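Local coordinates for outer membrane protein Omp121 (Bacteroides thetaiotaomicron, PDB 5FQ8) that probably imports a nutrient across the outer membrane as a TonB-dependent receptor, and binds calcium and magnesium ions, at residues V478-Y489 / Q516-F527; S549-F559 / G595-V603. All blocks are in the same frame, centred on the assembly; numbering follows the deposited sequence.

Overall arrangement
Contact 1 pairs two neighbouring antiparallel strands of the receptor barrel, 478-489 and 516-527. Contact 2 packs the turn 549-559 against the segment 595-603, which runs from the end of a barrel strand into a loop. Their centres are about 12 Å apart, on the same side of the chain's centre, and they touch. Arg-521 NH2 of contact 1 makes a salt bridge with Asp-597 OD1 of contact 2 at 2.8 Å. Arg-522 O and Ser-550 N also lie 2.8 Å apart, a probable hydrogen bond. Contact 1 holds part of the pocket for the bound 3-decanoyloxypropyl decanoate. Contact 2 stands back from it, with the Ser-549 side chain about 12 Å away.

Contact 1: residues V478-Y489 / Q516-F527; sequences VGFNGNERKVSY and QHMELRRLMGVF. With KR0 (3-decanoyloxypropyl decanoate), chain K.
Arg-522 lies alongside Glu-484 and grips one oxygen of its carboxylate with two nitrogens. NE and NH2 of Arg-522 both donate to Glu-484 OE2, each at 3.0 Å. This oxygen sits in the guanidinium plane. The nitrogens reach it from one face of the carboxylate, whose plane is turned 53° from the guanidinium. CG of Arg-522 stands anti to the carbonyl carbon (chi1 -71°) and the chain runs straight on to NE, which brings the group beside Glu-484. A leucine in place of Arg-522 would probably leave the Glu-484 carboxylate without this countercharge and freer to turn.

On the opposite face of the strand pair, the guanidinium of Arg-485 lies flat on that of Arg-521. Their centres are 4.2 Å apart and their planes 23° from parallel. Each of these like charges has an acceptor. Arg-485 NE donates to Asn-483 OD1 at 3.1 Å, in the plane of that carbonyl, and Arg-521 pairs with Asp-597.

The two strands are consecutive in the chain and adjacent in the transmembrane beta-barrel of a TonB-dependent receptor. Backbone bonds join them in unbroken antiparallel register from Gly-479 with Phe-527 to Tyr-489 with His-517.

Near one end, Gly-479 CA lies over a face of the Phe-527 ring, 3.9 Å from its centroid. At the other end, His-517 CB sits over the Tyr-489 ring, 3.6 Å from its centroid. The face with Glu-484 also carries the bound 3-decanoyloxypropyl decanoate, whose C2 comes within 3.7 Å of Gly-482 C. Further out, Asn-481 is held by Arg-545 and by strand 446-469. Asn-483 touches Arg-156 and Phe-527 touches Leu-152, and Arg-522 NH1 bonds to the backbone of another protein's chain.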
loop_
_atom_site.group_PDB
_atom_site.type_symbol
_atom_site.label_atom_id
_atom_site.label_comp_id
_atom_site.label_asym_id
_atom_site.label_seq_id
_atom_site.Cartn_x
_atom_site.Cartn_y
_atom_site.Cartn_z
ATOM N N VAL B 478 -37.508 34.252 -5.310
ATOM C CA VAL B 478 -37.568 33.318 -4.191
ATOM C C VAL B 478 -36.989 31.987 -4.654
ATOM O O VAL B 478 -37.334 31.508 -5.740
ATOM C CB VAL B 478 -39.012 33.141 -3.687
ATOM C CG1 VAL B 478 -39.110 31.924 -2.835
ATOM C CG2 VAL B 478 -39.424 34.334 -2.888
ATOM N N GLY B 479 -36.119 31.384 -3.835
ATOM C CA GLY B 479 -35.381 30.217 -4.266
ATOM C C GLY B 479 -35.109 29.219 -3.158
ATOM O O GLY B 479 -35.359 29.464 -1.979
ATOM N N PHE B 480 -34.593 28.077 -3.577
ATOM C CA PHE B 480 -34.149 27.007 -2.705
ATOM C C PHE B 480 -32.805 26.518 -3.209
ATOM O O PHE B 480 -32.591 26.422 -4.417
ATOM C CB PHE B 480 -35.149 25.856 -2.683
ATOM C CG PHE B 480 -34.586 24.570 -2.149
ATOM C CD1 PHE B 480 -33.983 23.658 -2.989
ATOM C CD2 PHE B 480 -34.670 24.270 -0.806
ATOM C CE1 PHE B 480 -33.463 22.496 -2.502
ATOM C CE2 PHE B 480 -34.158 23.098 -0.318
ATOM C CZ PHE B 480 -33.556 22.214 -1.167
ATOM N N ASN B 481 -31.903 26.197 -2.290
ATOM C CA ASN B 481 -30.608 25.648 -2.662
ATOM C C ASN B 481 -30.394 24.315 -1.956
ATOM O O ASN B 481 -30.826 24.131 -0.818
ATOM C CB ASN B 481 -29.479 26.617 -2.326
ATOM C CG ASN B 481 -28.155 26.173 -2.890
ATOM O OD1 ASN B 481 -27.103 26.396 -2.303
ATOM N ND2 ASN B 481 -28.203 25.519 -4.030
ATOM N N GLY B 482 -29.743 23.385 -2.645
ATOM C CA GLY B 482 -29.362 22.130 -2.039
ATOM C C GLY B 482 -27.999 21.698 -2.518
ATOM O O GLY B 482 -27.777 21.554 -3.722
ATOM N N ASN B 483 -27.077 21.490 -1.594
ATOM C CA ASN B 483 -25.686 21.235 -1.932
ATOM C C ASN B 483 -25.218 19.929 -1.295
ATOM O O ASN B 483 -25.612 19.600 -0.176
ATOM C CB ASN B 483 -24.819 22.394 -1.473
ATOM C CG ASN B 483 -23.444 22.351 -2.066
ATOM O OD1 ASN B 483 -22.451 22.158 -1.365
ATOM N ND2 ASN B 483 -23.372 22.520 -3.371
ATOM N N GLU B 484 -24.371 19.196 -2.008
ATOM C CA GLU B 484 -23.814 17.949 -1.507
ATOM C C GLU B 484 -22.415 17.805 -2.077
ATOM O O GLU B 484 -22.256 17.679 -3.285
ATOM C CB GLU B 484 -24.688 16.766 -1.900
ATOM C CG GLU B 484 -24.326 15.478 -1.184
ATOM C CD GLU B 484 -24.944 14.254 -1.804
ATOM O OE1 GLU B 484 -24.403 13.753 -2.810
ATOM O OE2 GLU B 484 -25.977 13.793 -1.288
ATOM N N ARG B 485 -21.406 17.810 -1.223
ATOM C CA ARG B 485 -20.023 17.714 -1.668
ATOM C C ARG B 485 -19.383 16.494 -1.025
ATOM O O ARG B 485 -19.537 16.273 0.177
ATOM C CB ARG B 485 -19.251 18.997 -1.333
ATOM C CG ARG B 485 -19.713 20.205 -2.126
ATOM C CD ARG B 485 -18.879 21.436 -1.864
ATOM N NE ARG B 485 -19.394 22.191 -0.735
ATOM C CZ ARG B 485 -18.678 23.070 -0.065
ATOM N NH1 ARG B 485 -17.433 23.283 -0.425
ATOM N NH2 ARG B 485 -19.200 23.725 0.952
ATOM N N LYS B 486 -18.680 15.699 -1.823
ATOM C CA LYS B 486 -18.119 14.445 -1.351
ATOM C C LYS B 486 -16.741 14.256 -1.946
ATOM O O LYS B 486 -16.528 14.503 -3.129
ATOM C CB LYS B 486 -19.019 13.262 -1.719
ATOM C CG LYS B 486 -18.527 11.894 -1.287
ATOM C CD LYS B 486 -19.462 10.808 -1.774
ATOM C CE LYS B 486 -19.048 9.441 -1.281
ATOM N NZ LYS B 486 -19.842 8.332 -1.871
ATOM N N VAL B 487 -15.803 13.833 -1.126
ATOM C CA VAL B 487 -14.486 13.457 -1.609
ATOM C C VAL B 487 -14.120 12.158 -0.921
ATOM O O VAL B 487 -14.510 11.927 0.224
ATOM C CB VAL B 487 -13.449 14.570 -1.353
ATOM C CG1 VAL B 487 -13.508 15.016 0.063
ATOM C CG2 VAL B 487 -12.068 14.112 -1.687
ATOM N N SER B 488 -13.436 11.282 -1.645
ATOM C CA SER B 488 -12.875 10.088 -1.045
ATOM C C SER B 488 -11.626 9.733 -1.822
ATOM O O SER B 488 -11.424 10.199 -2.937
ATOM C CB SER B 488 -13.879 8.932 -1.028
ATOM O OG SER B 488 -13.924 8.211 -2.247
ATOM N N TYR B 489 -10.760 8.941 -1.212
ATOM C CA TYR B 489 -9.610 8.441 -1.943
ATOM C C TYR B 489 -9.191 7.110 -1.359
ATOM O O TYR B 489 -9.701 6.674 -0.334
ATOM C CB TYR B 489 -8.432 9.429 -1.948
ATOM C CG TYR B 489 -7.773 9.678 -0.612
ATOM C CD1 TYR B 489 -6.892 8.764 -0.067
ATOM C CD2 TYR B 489 -8.006 10.843 0.081
ATOM C CE1 TYR B 489 -6.296 8.990 1.131
ATOM C CE2 TYR B 489 -7.407 11.077 1.283
ATOM C CZ TYR B 489 -6.553 10.147 1.803
ATOM O OH TYR B 489 -5.949 10.381 3.007
ATOM N N GLN B 516 -7.267 4.971 3.608
ATOM C CA GLN B 516 -8.553 5.216 2.974
ATOM C C GLN B 516 -9.192 6.421 3.642
ATOM O O GLN B 516 -9.032 6.609 4.848
ATOM C CB GLN B 516 -9.431 3.969 3.103
ATOM C CG GLN B 516 -10.914 4.185 3.058
ATOM C CD GLN B 516 -11.667 3.005 3.614
ATOM O OE1 GLN B 516 -11.198 2.330 4.527
ATOM N NE2 GLN B 516 -12.839 2.739 3.064
ATOM N N HIS B 517 -9.901 7.243 2.870
ATOM C CA HIS B 517 -10.471 8.472 3.424
ATOM C C HIS B 517 -11.707 8.902 2.646
ATOM O O HIS B 517 -11.790 8.684 1.443
ATOM C CB HIS B 517 -9.441 9.600 3.413
ATOM C CG HIS B 517 -9.921 10.856 4.050
ATOM N ND1 HIS B 517 -9.882 11.058 5.410
ATOM C CD2 HIS B 517 -10.466 11.974 3.520
ATOM C CE1 HIS B 517 -10.376 12.250 5.692
ATOM N NE2 HIS B 517 -10.739 12.826 4.562
ATOM N N MET B 518 -12.652 9.534 3.340
ATOM C CA MET B 518 -13.874 10.021 2.716
ATOM C C MET B 518 -14.511 11.107 3.567
ATOM O O MET B 518 -14.618 10.944 4.778
ATOM C CB MET B 518 -14.891 8.898 2.519
ATOM C CG MET B 518 -16.265 9.441 2.188
ATOM S SD MET B 518 -17.594 8.563 2.955
ATOM C CE MET B 518 -18.863 9.797 2.966
ATOM N N GLU B 519 -14.973 12.191 2.933
ATOM C CA GLU B 519 -15.757 13.222 3.604
ATOM C C GLU B 519 -17.053 13.480 2.852
ATOM O O GLU B 519 -17.118 13.334 1.635
ATOM C CB GLU B 519 -15.022 14.548 3.705
ATOM C CG GLU B 519 -13.603 14.478 4.119
ATOM C CD GLU B 519 -12.966 15.814 4.052
ATOM O OE1 GLU B 519 -13.529 16.664 3.351
ATOM O OE2 GLU B 519 -11.928 16.033 4.700
ATOM N N LEU B 520 -18.073 13.917 3.584
ATOM C CA LEU B 520 -19.367 14.224 2.990
ATOM C C LEU B 520 -20.036 15.327 3.785
ATOM O O LEU B 520 -20.058 15.283 5.013
ATOM C CB LEU B 520 -20.252 12.989 2.959
ATOM C CG LEU B 520 -21.634 13.118 2.351
ATOM C CD1 LEU B 520 -21.492 13.346 0.887
ATOM C CD2 LEU B 520 -22.420 11.862 2.594
ATOM N N ARG B 521 -20.580 16.311 3.090
ATOM C CA ARG B 521 -21.212 17.447 3.739
ATOM C C ARG B 521 -22.406 17.879 2.919
ATOM O O ARG B 521 -22.387 17.807 1.694
ATOM C CB ARG B 521 -20.253 18.614 3.886
ATOM C CG ARG B 521 -19.701 19.096 2.577
ATOM C CD ARG B 521 -18.630 20.141 2.756
ATOM N NE ARG B 521 -19.114 21.286 3.502
ATOM C CZ ARG B 521 -18.317 22.177 4.064
ATOM N NH1 ARG B 521 -17.009 22.039 3.950
ATOM N NH2 ARG B 521 -18.830 23.194 4.738
ATOM N N ARG B 522 -23.440 18.326 3.602
ATOM C CA ARG B 522 -24.668 18.727 2.941
ATOM C C ARG B 522 -25.123 20.076 3.466
ATOM O O ARG B 522 -24.833 20.454 4.602
ATOM C CB ARG B 522 -25.764 17.691 3.128
ATOM C CG ARG B 522 -25.522 16.426 2.349
ATOM C CD ARG B 522 -26.683 15.457 2.443
ATOM N NE ARG B 522 -26.432 14.294 1.605
ATOM C CZ ARG B 522 -26.384 13.042 2.042
ATOM N NH1 ARG B 522 -26.596 12.774 3.315
ATOM N NH2 ARG B 522 -26.138 12.065 1.189
ATOM N N LEU B 523 -25.832 20.801 2.614
ATOM C CA LEU B 523 -26.347 22.111 2.964
ATOM C C LEU B 523 -27.652 22.326 2.228
ATOM O O LEU B 523 -27.795 21.928 1.073
ATOM C CB LEU B 523 -25.354 23.208 2.599
ATOM C CG LEU B 523 -25.786 24.648 2.855
ATOM C CD1 LEU B 523 -25.439 25.062 4.255
ATOM C CD2 LEU B 523 -25.117 25.548 1.878
ATOM N N MET B 524 -28.600 22.938 2.898
ATOM C CA MET B 524 -29.813 23.389 2.245
ATOM C C MET B 524 -30.088 24.819 2.671
ATOM O O MET B 524 -29.776 25.215 3.797
ATOM C CB MET B 524 -30.993 22.504 2.587
ATOM C CG MET B 524 -30.906 21.132 1.991
ATOM S SD MET B 524 -32.323 20.149 2.446
ATOM C CE MET B 524 -31.988 19.873 4.159
ATOM N N GLY B 525 -30.663 25.596 1.765
ATOM C CA GLY B 525 -31.035 26.955 2.102
ATOM C C GLY B 525 -32.240 27.435 1.326
ATOM O O GLY B 525 -32.605 26.875 0.286
ATOM N N VAL B 526 -32.856 28.486 1.848
ATOM C CA VAL B 526 -33.902 29.211 1.145
ATOM C C VAL B 526 -33.506 30.678 1.117
ATOM O O VAL B 526 -32.942 31.185 2.089
ATOM C CB VAL B 526 -35.273 29.007 1.816
ATOM C CG1 VAL B 526 -35.166 29.220 3.300
ATOM C CG2 VAL B 526 -36.298 29.936 1.207
ATOM N N PHE B 527 -33.759 31.353 -0.003
ATOM C CA PHE B 527 -33.284 32.720 -0.153
ATOM C C PHE B 527 -34.278 33.563 -0.934
ATOM O O PHE B 527 -35.101 33.055 -1.695
ATOM C CB PHE B 527 -31.912 32.777 -0.831
ATOM C CG PHE B 527 -31.881 32.138 -2.181
ATOM C CD1 PHE B 527 -31.631 30.784 -2.318
ATOM C CD2 PHE B 527 -32.085 32.886 -3.313
ATOM C CE1 PHE B 527 -31.590 30.187 -3.553
ATOM C CE2 PHE B 527 -32.046 32.291 -4.549
ATOM C CZ PHE B 527 -31.796 30.932 -4.666
HETATM C C1 KR0 K . -29.858 17.759 -1.348
HETATM O O1 KR0 K . -30.967 18.412 -1.962
HETATM C C2 KR0 K . -28.657 18.041 -2.224
HETATM C C3 KR0 K . -28.221 16.796 -2.964
HETATM C C4 KR0 K . -31.720 13.307 -6.605
HETATM O O4 KR0 K . -29.111 16.452 -4.020
HETATM C C5 KR0 K . -28.943 15.141 -4.625
HETATM C C6 KR0 K . -32.121 14.527 -7.441
HETATM C C7 KR0 K . -32.021 17.647 -2.609
HETATM C C8 KR0 K . -32.644 14.188 -8.838
HETATM O O8 KR0 K . -28.081 14.423 -4.174
HETATM C C9 KR0 K . -32.911 15.447 -9.674
HETATM O O9 KR0 K . -32.478 16.668 -2.055
HETATM C C10 KR0 K . -29.776 14.657 -5.785
HETATM C C11 KR0 K . -30.887 13.693 -5.377
HETATM C C12 KR0 K . -32.558 18.046 -3.958
HETATM C C13 KR0 K . -34.078 17.951 -3.934
HETATM C C14 KR0 K . -33.791 15.171 -10.899
HETATM C C15 KR0 K . -33.759 16.304 -11.922
HETATM C C16 KR0 K . -34.425 15.936 -13.228
HETATM C C17 KR0 K . -34.718 18.793 -5.032
HETATM C C18 KR0 K . -35.116 17.986 -6.261
HETATM C C19 KR0 K . -35.596 18.932 -7.358
HETATM C C20 KR0 K . -36.328 18.234 -8.501
HETATM C C21 KR0 K . -36.718 19.242 -9.586
HETATM C C22 KR0 K . -37.809 18.702 -10.512
HETATM C C23 KR0 K . -38.019 19.537 -11.759
#

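Contact 2: residues S549-F559 / G595-V603; sequences SSTLPKENRSF and GNDADVYMV
Gly-595 meets the ring of Phe-559, whose CE2 lies 3.6 Å from Gly-595 C. Phe-559 CG sits between its backbone N and carbonyl carbon (chi1 52°), and this turns the ring onto the segment opposite. The next residue, Asn-596, brings its carbonyl carbon over one face of the same ring.

Asp-597 then turns its side chain into the contact. Its CB meets Leu-552 CG at 3.9 Å, the two side chains crossing at about a right angle. Ser-549 OG and Asp-597 OD2 are modelled as a hydrogen bond whose very short length is doubtful at this resolution. Ala-598 follows with its backbone oxygen. Thr-551 OG1 donates to Ala-598 O at 2.7 Å, from a direction tilted 31° out of the carbonyl plane. Val-600 CG1 packs on Thr-551 CG2 at 3.8 Å. Val-603 CG2 closes the row against Pro-553 CD at 4.1 Å.

The segment 549-559 spans the turn of a beta-hairpin, joining barrel strands 538-549 and 558-569. Inside it, Asn-556 N donates to Pro-553 O at 2.8 Å. The segment 595-603 runs from the end of strand 582-596 into the long loop that follows, probably on the extracellular side. Another protein's chain reaches both segments, with hydrogen bonds to Arg-557 NH2 and Tyr-601 N.

Apolar contacts at Leu-552, Val-600 and Val-603 thus flank a polar centre. The buried Asp-597 carboxylate probably has Ser-549 at OD2 and has Arg-521 at OD1, and that positive charge is likely to favour its ionised form.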
loop_
_atom_site.group_PDB
_atom_site.type_symbol
_atom_site.label_atom_id
_atom_site.label_comp_id
_atom_site.label_asym_id
_atom_site.label_seq_id
_atom_site.Cartn_x
_atom_site.Cartn_y
_atom_site.Cartn_z
ATOM N N SER B 549 -26.749 23.704 7.693
ATOM C CA SER B 549 -25.498 23.069 7.320
ATOM C C SER B 549 -25.291 21.776 8.091
ATOM O O SER B 549 -25.612 21.682 9.279
ATOM C CB SER B 549 -24.321 23.994 7.564
ATOM O OG SER B 549 -23.141 23.410 7.065
ATOM N N SER B 550 -24.738 20.782 7.408
ATOM C CA SER B 550 -24.421 19.544 8.092
ATOM C C SER B 550 -23.182 19.659 8.969
ATOM O O SER B 550 -23.016 18.848 9.879
ATOM C CB SER B 550 -24.240 18.419 7.086
ATOM O OG SER B 550 -22.884 18.292 6.744
ATOM N N THR B 551 -22.317 20.640 8.744
ATOM C CA THR B 551 -21.072 20.696 9.488
ATOM C C THR B 551 -21.155 21.551 10.735
ATOM O O THR B 551 -20.127 21.778 11.373
ATOM C CB THR B 551 -19.947 21.192 8.598
ATOM O OG1 THR B 551 -20.284 22.473 8.079
ATOM C CG2 THR B 551 -19.734 20.251 7.462
ATOM N N LEU B 552 -22.288 21.997 11.086
ATOM C CA LEU B 552 -22.439 22.679 12.355
ATOM C C LEU B 552 -23.158 21.780 13.356
ATOM O O LEU B 552 -23.849 20.844 12.956
ATOM C CB LEU B 552 -23.218 23.984 12.164
ATOM C CG LEU B 552 -22.464 25.114 11.444
ATOM C CD1 LEU B 552 -23.358 26.290 11.154
ATOM C CD2 LEU B 552 -21.269 25.567 12.254
ATOM N N PRO B 553 -23.004 22.004 14.665
ATOM C CA PRO B 553 -23.652 21.130 15.648
ATOM C C PRO B 553 -25.139 20.956 15.380
ATOM O O PRO B 553 -25.819 21.877 14.933
ATOM C CB PRO B 553 -23.405 21.855 16.973
ATOM C CG PRO B 553 -22.182 22.587 16.776
ATOM C CD PRO B 553 -22.137 22.990 15.328
ATOM N N LYS B 554 -25.636 19.752 15.666
ATOM C CA LYS B 554 -27.009 19.407 15.321
ATOM C C LYS B 554 -28.002 20.421 15.866
ATOM O O LYS B 554 -29.008 20.720 15.221
ATOM C CB LYS B 554 -27.347 18.002 15.836
ATOM C CG LYS B 554 -26.729 16.869 15.026
ATOM C CD LYS B 554 -27.211 15.491 15.455
ATOM C CE LYS B 554 -26.490 15.042 16.717
ATOM N NZ LYS B 554 -26.729 13.617 17.075
ATOM N N GLU B 555 -27.738 20.970 17.040
ATOM C CA GLU B 555 -28.669 21.904 17.655
ATOM C C GLU B 555 -28.476 23.333 17.175
ATOM O O GLU B 555 -29.131 24.244 17.687
ATOM C CB GLU B 555 -28.526 21.850 19.174
ATOM C CG GLU B 555 -28.878 20.498 19.788
ATOM C CD GLU B 555 -28.585 20.408 21.282
ATOM O OE1 GLU B 555 -27.936 21.335 21.822
ATOM O OE2 GLU B 555 -29.008 19.405 21.914
ATOM N N ASN B 556 -27.605 23.543 16.198
ATOM C CA ASN B 556 -27.262 24.883 15.766
ATOM C C ASN B 556 -26.823 24.848 14.306
ATOM O O ASN B 556 -25.773 25.365 13.938
ATOM C CB ASN B 556 -26.176 25.461 16.673
ATOM C CG ASN B 556 -26.115 26.965 16.626
ATOM O OD1 ASN B 556 -26.644 27.587 15.714
ATOM N ND2 ASN B 556 -25.470 27.563 17.617
ATOM N N ARG B 557 -27.635 24.230 13.452
ATOM C CA ARG B 557 -27.315 24.159 12.033
ATOM C C ARG B 557 -27.728 25.415 11.289
ATOM O O ARG B 557 -27.093 25.772 10.298
ATOM C CB ARG B 557 -28.020 22.975 11.375
ATOM C CG ARG B 557 -27.689 21.613 11.893
ATOM C CD ARG B 557 -28.161 20.587 10.892
ATOM N NE ARG B 557 -28.162 19.231 11.420
ATOM C CZ ARG B 557 -27.086 18.457 11.501
ATOM N NH1 ARG B 557 -25.910 18.901 11.097
ATOM N NH2 ARG B 557 -27.188 17.237 11.991
ATOM N N SER B 558 -28.783 26.079 11.742
ATOM C CA SER B 558 -29.404 27.163 10.995
ATOM C C SER B 558 -28.693 28.489 11.226
ATOM O O SER B 558 -28.487 28.898 12.374
ATOM C CB SER B 558 -30.868 27.289 11.406
ATOM O OG SER B 558 -31.394 28.572 11.130
ATOM N N PHE B 559 -28.331 29.168 10.134
ATOM C CA PHE B 559 -27.865 30.546 10.212
ATOM C C PHE B 559 -28.527 31.397 9.139
ATOM O O PHE B 559 -28.752 30.944 8.018
ATOM C CB PHE B 559 -26.341 30.655 10.100
ATOM C CG PHE B 559 -25.747 29.949 8.914
ATOM C CD1 PHE B 559 -25.412 28.624 8.986
ATOM C CD2 PHE B 559 -25.470 30.632 7.753
ATOM C CE1 PHE B 559 -24.848 27.993 7.925
ATOM C CE2 PHE B 559 -24.903 30.005 6.690
ATOM C CZ PHE B 559 -24.591 28.688 6.773
ATOM N N GLY B 595 -23.277 34.344 6.032
ATOM C CA GLY B 595 -22.973 33.300 6.986
ATOM C C GLY B 595 -22.075 32.220 6.415
ATOM O O GLY B 595 -21.847 32.130 5.214
ATOM N N ASN B 596 -21.563 31.375 7.305
ATOM C CA ASN B 596 -20.677 30.302 6.893
ATOM C C ASN B 596 -20.687 29.207 7.943
ATOM O O ASN B 596 -20.937 29.459 9.121
ATOM C CB ASN B 596 -19.257 30.813 6.691
ATOM C CG ASN B 596 -18.403 29.859 5.925
ATOM O OD1 ASN B 596 -18.890 29.050 5.163
ATOM N ND2 ASN B 596 -17.109 29.963 6.111
ATOM N N ASP B 597 -20.408 27.997 7.500
ATOM C CA ASP B 597 -20.307 26.847 8.372
ATOM C C ASP B 597 -18.845 26.455 8.521
ATOM O O ASP B 597 -17.940 27.194 8.146
ATOM C CB ASP B 597 -21.157 25.700 7.827
ATOM C CG ASP B 597 -20.873 25.387 6.370
ATOM O OD1 ASP B 597 -19.745 25.608 5.897
ATOM O OD2 ASP B 597 -21.790 24.910 5.686
ATOM N N ALA B 598 -18.606 25.268 9.050
ATOM C CA ALA B 598 -17.258 24.801 9.294
ATOM C C ALA B 598 -16.902 23.665 8.349
ATOM O O ALA B 598 -17.733 23.160 7.599
ATOM C CB ALA B 598 -17.110 24.358 10.745
ATOM N N ASP B 599 -15.633 23.286 8.388
ATOM C CA ASP B 599 -15.155 22.118 7.679
ATOM C C ASP B 599 -15.773 20.855 8.286
ATOM O O ASP B 599 -16.370 20.883 9.364
ATOM C CB ASP B 599 -13.632 22.077 7.736
ATOM C CG ASP B 599 -13.022 21.417 6.532
ATOM O OD1 ASP B 599 -13.644 20.475 5.999
ATOM O OD2 ASP B 599 -11.918 21.843 6.126
ATOM N N VAL B 600 -15.638 19.733 7.584
ATOM C CA VAL B 600 -16.348 18.538 8.020
ATOM C C VAL B 600 -15.761 18.002 9.318
ATOM O O VAL B 600 -14.554 18.110 9.580
ATOM C CB VAL B 600 -16.343 17.439 6.948
ATOM C CG1 VAL B 600 -17.374 17.733 5.918
ATOM C CG2 VAL B 600 -14.983 17.310 6.332
ATOM N N TYR B 601 -16.631 17.412 10.138
ATOM C CA TYR B 601 -16.211 16.607 11.272
ATOM C C TYR B 601 -15.302 17.409 12.203
ATOM O O TYR B 601 -14.105 17.173 12.307
ATOM C CB TYR B 601 -15.491 15.348 10.783
ATOM C CG TYR B 601 -16.108 14.663 9.595
ATOM C CD1 TYR B 601 -17.466 14.434 9.527
ATOM C CD2 TYR B 601 -15.317 14.234 8.546
ATOM C CE1 TYR B 601 -18.010 13.798 8.449
ATOM C CE2 TYR B 601 -15.853 13.600 7.470
ATOM C CZ TYR B 601 -17.195 13.385 7.418
ATOM O OH TYR B 601 -17.733 12.752 6.329
ATOM N N MET B 602 -15.911 18.379 12.864
ATOM C CA MET B 602 -15.210 19.192 13.841
ATOM C C MET B 602 -15.953 19.271 15.156
ATOM O O MET B 602 -15.516 19.995 16.050
ATOM C CB MET B 602 -14.968 20.603 13.287
ATOM C CG MET B 602 -14.081 20.604 12.052
ATOM S SD MET B 602 -13.700 22.213 11.386
ATOM C CE MET B 602 -12.523 22.851 12.555
ATOM N N VAL B 603 -17.041 18.533 15.303
ATOM C CA VAL B 603 -17.866 18.567 16.499
ATOM C C VAL B 603 -17.580 17.388 17.421
ATOM O O VAL B 603 -17.469 17.555 18.633
ATOM C CB VAL B 603 -19.356 18.610 16.101
ATOM C CG1 VAL B 603 -20.231 18.652 17.327
ATOM C CG2 VAL B 603 -19.608 19.801 15.231
#